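Side-chain contact in AtFKBP42 (Arabidopsis thaliana, PDB 2F4E), which probably catalyses cis-trans isomerisation of peptidyl-proline bonds as an FKBP-type immunophilin, and modulates vacuolar uptake by MRP transporters and cell elongation: residues V124-W128 and E129-G133. Residues are numbered along the deposited sequence; the frame is centred on the assembly and turned at random.
Sequences VHVGW and ELAYG
Glu129 folds back over the indole of its neighbour Trp128, a compact example of a carboxylate and its aliphatic stem sharing one aromatic face. The stem makes a CH-pi contact, with Glu129 CG 3.7 Å from the centroid of the six-membered ring and almost on its normal. Farther along, the carboxylate lies flat over the indole, the two planes only 9° apart, with Glu129 OE1 3.5 Å above the Trp128 ring plane. Two torsions bring this about: Trp128 CG sits between its own N and carbonyl carbon (chi1 55°), turning the indole toward the following residue, and the glutamate chain bends at chi2 (91°). A long, weak ion pair links Glu129 OE2 to Lys50.

Main-chain bonds supply the turn beneath this stack. Leu130 N donates to Gly127 O at 2.9 Å and Ala131 N to Trp128 O at 2.7 Å, two successive i+3 bonds of a short 3-10 turn. Trp128 O also accepts a weak bond from Gly133 N, while Trp128 N is held by Asp148.

Apolar packing ties the turn to the strand before it. Val126 CG1 reaches Leu130 CB at 3.8 Å, the side chains crossing at about a right angle; Leu130 also touches Val51 of strand 51-55. The 3-10 turn carries the chain from the end of strand 121-126 into the loop that precedes strand 149-158 of the FKBP fold.

A serine in place of Trp128 would probably leave the glutamate stem without its aromatic platform and its carboxylate free to swing. Since a negative carboxylate over an electron-rich indole face is probably unfavourable electrostatically, the stack is likely to rest on the CH-pi contact of the stem and on dispersion, with perhaps a little relief from the weakly paired lysine.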
loop_
_atom_site.group_PDB
_atom_site.type_symbol
_atom_site.label_atom_id
_atom_site.label_comp_id
_atom_site.label_asym_id
_atom_site.label_seq_id
_atom_site.Cartn_x
_atom_site.Cartn_y
_atom_site.Cartn_z
ATOM N N VAL A 124 -3.459 2.985 -3.442
ATOM C CA VAL A 124 -4.241 2.342 -2.404
ATOM C C VAL A 124 -4.693 3.372 -1.381
ATOM O O VAL A 124 -3.879 4.034 -0.722
ATOM C CB VAL A 124 -3.443 1.210 -1.696
ATOM C CG1 VAL A 124 -4.361 0.444 -0.771
ATOM C CG2 VAL A 124 -2.817 0.278 -2.712
ATOM N N HIS A 125 -6.009 3.491 -1.269
ATOM C CA HIS A 125 -6.643 4.421 -0.357
ATOM C C HIS A 125 -6.968 3.676 0.909
ATOM O O HIS A 125 -7.772 2.747 0.911
ATOM C CB HIS A 125 -7.900 4.977 -1.011
ATOM C CG HIS A 125 -7.632 5.652 -2.310
ATOM N ND1 HIS A 125 -7.194 6.961 -2.398
ATOM C CD2 HIS A 125 -7.687 5.198 -3.583
ATOM C CE1 HIS A 125 -6.998 7.274 -3.658
ATOM N NE2 HIS A 125 -7.291 6.218 -4.405
ATOM N N VAL A 126 -6.339 4.101 1.995
ATOM C CA VAL A 126 -6.509 3.444 3.274
ATOM C C VAL A 126 -7.056 4.314 4.395
ATOM O O VAL A 126 -6.501 5.366 4.715
ATOM C CB VAL A 126 -5.166 2.859 3.736
ATOM C CG1 VAL A 126 -5.345 2.124 5.051
ATOM C CG2 VAL A 126 -4.599 1.962 2.650
ATOM N N GLY A 127 -8.143 3.856 5.000
ATOM C CA GLY A 127 -8.725 4.597 6.098
ATOM C C GLY A 127 -7.734 4.559 7.238
ATOM O O GLY A 127 -7.019 3.568 7.410
ATOM N N TRP A 128 -7.681 5.630 8.019
ATOM C CA TRP A 128 -6.765 5.685 9.143
ATOM C C TRP A 128 -6.910 4.498 10.091
ATOM O O TRP A 128 -5.932 4.083 10.706
ATOM C CB TRP A 128 -6.923 7.000 9.915
ATOM C CG TRP A 128 -8.295 7.298 10.385
ATOM C CD1 TRP A 128 -9.220 8.078 9.761
ATOM C CD2 TRP A 128 -8.910 6.824 11.593
ATOM N NE1 TRP A 128 -10.374 8.124 10.502
ATOM C CE2 TRP A 128 -10.215 7.360 11.630
ATOM C CE3 TRP A 128 -8.487 5.999 12.645
ATOM C CZ2 TRP A 128 -11.109 7.093 12.685
ATOM C CZ3 TRP A 128 -9.377 5.734 13.694
ATOM C CH2 TRP A 128 -10.671 6.280 13.701
ATOM N N GLU A 129 -8.113 3.942 10.203
ATOM C CA GLU A 129 -8.331 2.799 11.084
ATOM C C GLU A 129 -7.325 1.689 10.787
ATOM O O GLU A 129 -6.833 1.014 11.694
ATOM C CB GLU A 129 -9.757 2.250 10.930
ATOM C CG GLU A 129 -10.867 3.190 11.421
ATOM C CD GLU A 129 -11.399 4.098 10.318
ATOM O OE1 GLU A 129 -10.596 4.516 9.454
ATOM O OE2 GLU A 129 -12.618 4.400 10.323
ATOM N N LEU A 130 -7.013 1.503 9.513
ATOM C CA LEU A 130 -6.075 0.464 9.122
ATOM C C LEU A 130 -4.646 0.999 8.958
ATOM O O LEU A 130 -3.771 0.304 8.447
ATOM C CB LEU A 130 -6.575 -0.191 7.830
ATOM C CG LEU A 130 -8.000 -0.765 7.933
ATOM C CD1 LEU A 130 -8.443 -1.320 6.612
ATOM C CD2 LEU A 130 -8.055 -1.854 8.988
ATOM N N ALA A 131 -4.410 2.227 9.412
ATOM C CA ALA A 131 -3.093 2.858 9.303
ATOM C C ALA A 131 -2.495 3.206 10.672
ATOM O O ALA A 131 -2.225 2.319 11.474
ATOM C CB ALA A 131 -3.205 4.100 8.457
ATOM N N TYR A 132 -2.284 4.494 10.934
ATOM C CA TYR A 132 -1.720 4.937 12.211
ATOM C C TYR A 132 -2.815 5.252 13.241
ATOM O O TYR A 132 -2.556 5.848 14.288
ATOM C CB TYR A 132 -0.817 6.152 11.986
ATOM C CG TYR A 132 0.542 5.784 11.439
ATOM C CD1 TYR A 132 1.551 5.328 12.285
ATOM C CD2 TYR A 132 0.797 5.820 10.070
ATOM C CE1 TYR A 132 2.787 4.907 11.778
ATOM C CE2 TYR A 132 2.023 5.402 9.549
ATOM C CZ TYR A 132 3.014 4.945 10.408
ATOM O OH TYR A 132 4.218 4.500 9.904
ATOM N N GLY A 133 -4.038 4.853 12.912
ATOM C CA GLY A 133 -5.179 5.022 13.797
ATOM C C GLY A 133 -5.505 6.337 14.482
ATOM O O GLY A 133 -5.103 7.419 14.059
#